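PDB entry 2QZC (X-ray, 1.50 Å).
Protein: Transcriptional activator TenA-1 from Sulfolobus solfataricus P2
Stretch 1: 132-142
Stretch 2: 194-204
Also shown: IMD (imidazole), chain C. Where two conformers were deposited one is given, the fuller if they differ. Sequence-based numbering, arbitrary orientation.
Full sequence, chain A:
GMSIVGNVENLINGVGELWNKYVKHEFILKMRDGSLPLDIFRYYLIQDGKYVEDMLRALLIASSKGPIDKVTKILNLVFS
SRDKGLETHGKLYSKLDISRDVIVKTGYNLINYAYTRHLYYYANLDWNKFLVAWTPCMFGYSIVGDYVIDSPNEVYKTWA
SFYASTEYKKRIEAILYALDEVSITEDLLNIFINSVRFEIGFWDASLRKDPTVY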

# COMPACT_ATOMS: atom_id res chain seq x y z
N VAL A 132 -12.01 -10.51 -4.16
CA VAL A 132 -12.49 -11.74 -4.76
C VAL A 132 -11.71 -12.01 -6.07
O VAL A 132 -11.30 -13.16 -6.32
N ALA A 133 -11.49 -10.97 -6.90
CA ALA A 133 -10.74 -11.15 -8.14
C ALA A 133 -9.31 -11.58 -7.95
O ALA A 133 -8.74 -12.23 -8.81
N TRP A 134 -8.71 -11.18 -6.84
CA TRP A 134 -7.32 -11.43 -6.49
C TRP A 134 -7.08 -12.78 -5.82
O TRP A 134 -5.98 -13.31 -5.86
N THR A 135 -8.12 -13.37 -5.23
CA THR A 135 -7.97 -14.60 -4.44
C THR A 135 -7.48 -15.80 -5.24
O THR A 135 -6.61 -16.50 -4.76
N PRO A 136 -7.97 -16.03 -6.49
CA PRO A 136 -7.44 -17.20 -7.23
C PRO A 136 -5.93 -17.22 -7.42
O PRO A 136 -5.29 -18.26 -7.19
N CYS A 137 -5.34 -16.09 -7.78
CA CYS A 137 -3.91 -15.99 -7.94
C CYS A 137 -3.17 -16.31 -6.63
O CYS A 137 -2.26 -17.13 -6.59
N MSE A 138 -3.63 -15.69 -5.55
CA MSE A 138 -2.91 -15.82 -4.28
C MSE A 138 -3.09 -17.17 -3.65
O MSE A 138 -2.11 -17.87 -3.34
N PHE A 139 -4.32 -17.59 -3.51
CA PHE A 139 -4.64 -18.87 -2.87
C PHE A 139 -4.20 -20.03 -3.74
O PHE A 139 -3.61 -21.00 -3.24
N GLY A 140 -4.45 -19.95 -5.04
CA GLY A 140 -4.09 -21.01 -5.94
C GLY A 140 -2.61 -21.24 -5.97
O GLY A 140 -2.16 -22.38 -6.02
N TYR A 141 -1.81 -20.17 -5.96
CA TYR A 141 -0.35 -20.37 -5.94
C TYR A 141 0.15 -21.02 -4.64
O TYR A 141 1.15 -21.74 -4.67
N SER A 142 -0.56 -20.82 -3.55
CA SER A 142 -0.23 -21.51 -2.28
C SER A 142 -0.34 -23.03 -2.48
O SER A 142 0.58 -23.80 -2.11
N ASN A 194 -13.97 -15.63 -13.51
CA ASN A 194 -13.17 -14.97 -14.55
C ASN A 194 -11.68 -15.01 -14.22
O ASN A 194 -10.86 -15.31 -15.11
N SER A 195 -11.31 -14.74 -12.97
CA SER A 195 -9.91 -14.85 -12.58
C SER A 195 -9.34 -16.25 -12.77
O SER A 195 -8.20 -16.41 -13.26
N VAL A 196 -10.13 -17.27 -12.43
CA VAL A 196 -9.69 -18.65 -12.65
C VAL A 196 -9.53 -18.93 -14.16
O VAL A 196 -8.54 -19.55 -14.58
N ARG A 197 -10.45 -18.44 -14.98
CA ARG A 197 -10.29 -18.59 -16.44
C ARG A 197 -9.00 -17.92 -16.91
O ARG A 197 -8.28 -18.46 -17.76
N PHE A 198 -8.68 -16.75 -16.36
CA PHE A 198 -7.45 -16.07 -16.77
C PHE A 198 -6.21 -16.85 -16.32
O PHE A 198 -5.19 -16.83 -17.03
N GLU A 199 -6.24 -17.47 -15.15
CA GLU A 199 -5.10 -18.29 -14.69
C GLU A 199 -4.85 -19.45 -15.63
O GLU A 199 -3.71 -19.73 -16.04
N ILE A 200 -5.93 -20.16 -16.00
CA ILE A 200 -5.82 -21.27 -16.95
C ILE A 200 -5.21 -20.76 -18.27
O ILE A 200 -4.26 -21.36 -18.83
N GLY A 201 -5.74 -19.65 -18.77
CA GLY A 201 -5.24 -19.03 -19.98
C GLY A 201 -3.80 -18.59 -19.87
O GLY A 201 -3.05 -18.64 -20.85
N PHE A 202 -3.40 -18.14 -18.69
CA PHE A 202 -2.01 -17.67 -18.46
C PHE A 202 -1.01 -18.81 -18.64
O PHE A 202 0.02 -18.66 -19.32
N TRP A 203 -1.35 -19.97 -18.09
CA TRP A 203 -0.48 -21.15 -18.27
C TRP A 203 -0.52 -21.61 -19.72
O TRP A 203 0.52 -22.00 -20.26
N ASP A 204 -1.70 -21.63 -20.35
CA ASP A 204 -1.90 -21.97 -21.79
C ASP A 204 -0.96 -21.11 -22.67
O ASP A 204 -0.26 -21.58 -23.58

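The most unusual feature of this contact is an imidazole, probably from the crystallisation liquor, hydrogen-bonded to Glu199 and lined by residues of both helices. Its N1 donates a hydrogen bond to Glu199 OE2 at 2.8 Å. Tyr141 OH lies 3.1 Å from its C2, and Cys137 SG lies 3.6 Å from the same C2. Phe202 offers one ring face to it, with Phe202 CZ 3.5 Å from imidazole C4. Phe202 takes chi1 t and its CA-to-CB bond points toward the first helix, yet it makes no direct contact with that helix.

The two helices run in broadly the same direction, at 44°, and their axes approach to 8.4 Å. The backbones are nearest at Ala133 and Ser195, with CA atoms 5.8 Å apart. Small side chains occupy this end. Ser195 points toward the first helix with chi1 m. Its OG donates a short hydrogen bond of 2.6 Å to Ala133 O. The first helix is kinked at Pro136 and Cys137, whose N atoms make no bond to the preceding turn. Pro136 has no amide hydrogen to donate. Cys137 N lies 5.3 Å from Ala133 O, too far to bond, and Ala133 O instead accepts the hydrogen bond from Ser195 OG.

Pro136 also points toward the second helix, with a C-gamma exo pucker. Its CG packs 3.7 Å from Ser195 CB. Its CB lies 3.9 Å from Val196 CG2, an apolar contact. Val196 is a t rotamer and its CA-to-CB bond points sideways.

Glu199 points toward the first helix and bends, with chi1 m and chi2 m. Its OE2 is 3.4 Å from Cys137 CB. Cys137, chi1 t, has two deposited conformers, of which one is given. Glu199 OE1 lies at the edge of the Tyr141 ring, 3.6 Å from Tyr141 CE1. Water 1 bridges the same two side chains. It donates to Glu199 OE1 at 2.7 Å and hydrogen-bonds Tyr141 OH, also at 2.7 Å.

Tyr141 and Trp203 close the far end. Both are m rotamers at chi1. Both CA-to-CB bonds point sideways, but the ends of the side chains come nearer. Tyr141 OH reaches to 3.4 Å from Trp203 CH2, and Tyr141 CZ is 3.7 Å from that atom. The tyrosine ring and the six-membered indole ring are nearly parallel, at 11°. They are slid apart and barely overlap, with centroids 5.6 Å apart.

Trp134, Thr135 and selenomethionine Met138 point away from the second helix.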

# COMPACT_ATOMS: atom_id res chain seq x y z
CB VAL A 132 -14.01 -11.74 -4.95
CG1 VAL A 132 -14.51 -12.90 -5.77
CG2 VAL A 132 -14.69 -11.72 -3.55
CB ALA A 133 -10.79 -9.85 -8.95
CB TRP A 134 -6.90 -10.29 -5.53
CG TRP A 134 -5.47 -10.21 -5.15
CD1 TRP A 134 -4.39 -10.41 -5.96
CD2 TRP A 134 -4.95 -9.87 -3.86
NE1 TRP A 134 -3.23 -10.17 -5.25
CE2 TRP A 134 -3.53 -9.84 -3.97
CE3 TRP A 134 -5.55 -9.55 -2.64
CZ2 TRP A 134 -2.68 -9.57 -2.85
CZ3 TRP A 134 -4.72 -9.24 -1.54
CH2 TRP A 134 -3.32 -9.25 -1.67
CB THR A 135 -9.24 -14.88 -3.64
OG1 THR A 135 -9.41 -13.81 -2.71
CG2 THR A 135 -9.09 -16.18 -2.84
CB PRO A 136 -8.20 -17.12 -8.55
CG PRO A 136 -9.53 -16.50 -8.15
CD PRO A 136 -9.13 -15.43 -7.20
CB CYS A 137 -3.59 -14.58 -8.38
SG CYS A 137 -1.92 -14.23 -8.37
CB MSE A 138 -3.35 -14.70 -3.34
CG MSE A 138 -3.05 -13.30 -3.85
SE MSE A 138 -1.15 -12.89 -4.22
CE MSE A 138 -0.46 -13.14 -2.47
CB PHE A 139 -6.15 -18.97 -2.53
CG PHE A 139 -6.50 -20.20 -1.71
CD1 PHE A 139 -6.33 -20.17 -0.35
CD2 PHE A 139 -6.98 -21.35 -2.31
CE1 PHE A 139 -6.64 -21.26 0.41
CE2 PHE A 139 -7.27 -22.48 -1.55
CZ PHE A 139 -7.09 -22.42 -0.19
CB TYR A 141 0.40 -19.07 -6.26
CG TYR A 141 0.62 -18.82 -7.74
CD1 TYR A 141 -0.42 -18.95 -8.68
CD2 TYR A 141 1.86 -18.47 -8.22
CE1 TYR A 141 -0.23 -18.68 -10.04
CE2 TYR A 141 2.05 -18.19 -9.56
CZ TYR A 141 1.06 -18.36 -10.48
OH TYR A 141 1.30 -18.08 -11.81
CB SER A 142 -1.15 -21.04 -1.17
OG SER A 142 -0.71 -21.58 0.08
CB ASN A 194 -13.62 -13.54 -14.88
CG ASN A 194 -14.78 -13.50 -15.85
OD1 ASN A 194 -15.15 -14.55 -16.44
ND2 ASN A 194 -15.37 -12.31 -16.05
CB SER A 195 -9.69 -14.35 -11.16
OG SER A 195 -9.86 -12.94 -11.09
CB VAL A 196 -10.64 -19.68 -11.97
CG1 VAL A 196 -10.21 -21.13 -12.34
CG2 VAL A 196 -10.66 -19.47 -10.46
CB ARG A 197 -11.45 -18.03 -17.22
CG ARG A 197 -12.78 -18.79 -17.01
CD ARG A 197 -13.86 -18.21 -17.94
NE ARG A 197 -15.17 -18.84 -17.67
CZ ARG A 197 -15.56 -20.02 -18.13
NH1 ARG A 197 -14.78 -20.79 -18.85
NH2 ARG A 197 -16.79 -20.42 -17.80
CB PHE A 198 -7.40 -14.63 -16.24
CG PHE A 198 -8.34 -13.69 -16.91
CD1 PHE A 198 -8.22 -13.47 -18.27
CD2 PHE A 198 -9.19 -12.86 -16.19
CE1 PHE A 198 -9.05 -12.55 -18.93
CE2 PHE A 198 -10.03 -11.99 -16.81
CZ PHE A 198 -9.97 -11.80 -18.18
CB GLU A 199 -5.36 -18.80 -13.28
CG GLU A 199 -5.24 -17.75 -12.21
CD GLU A 199 -3.83 -17.26 -12.00
OE1 GLU A 199 -2.86 -17.91 -12.45
OE2 GLU A 199 -3.67 -16.19 -11.35
CB ILE A 200 -7.19 -21.91 -17.20
CG1 ILE A 200 -7.71 -22.57 -15.92
CG2 ILE A 200 -7.10 -22.96 -18.32
CD1 ILE A 200 -9.24 -22.87 -15.92
CB PHE A 202 -1.90 -17.05 -17.04
CG PHE A 202 -0.74 -16.12 -16.86
CD1 PHE A 202 0.54 -16.58 -16.59
CD2 PHE A 202 -0.94 -14.74 -16.94
CE1 PHE A 202 1.64 -15.64 -16.47
CE2 PHE A 202 0.11 -13.85 -16.76
CZ PHE A 202 1.39 -14.31 -16.55
CB TRP A 203 -0.94 -22.31 -17.41
CG TRP A 203 -1.02 -22.26 -15.94
CD1 TRP A 203 -2.09 -22.66 -15.19
CD2 TRP A 203 0.00 -21.89 -15.01
NE1 TRP A 203 -1.79 -22.58 -13.87
CE2 TRP A 203 -0.53 -22.08 -13.72
CE3 TRP A 203 1.32 -21.39 -15.15
CZ2 TRP A 203 0.19 -21.78 -12.53
CZ3 TRP A 203 2.03 -21.12 -14.01
CH2 TRP A 203 1.44 -21.33 -12.68
CB ASP A 204 -3.35 -21.67 -22.33
CG ASP A 204 -4.52 -22.55 -21.74
OD1 ASP A 204 -4.24 -23.63 -21.21
OD2 ASP A 204 -5.74 -22.11 -21.84
N1 IMD C . -1.04 -15.39 -11.88
C2 IMD C . 0.06 -15.26 -11.18
N3 IMD C . 1.01 -14.87 -12.01
C4 IMD C . 0.48 -14.71 -13.23
C5 IMD C . -0.85 -15.04 -13.15
O HOH W 1 -0.55 -18.57 -13.68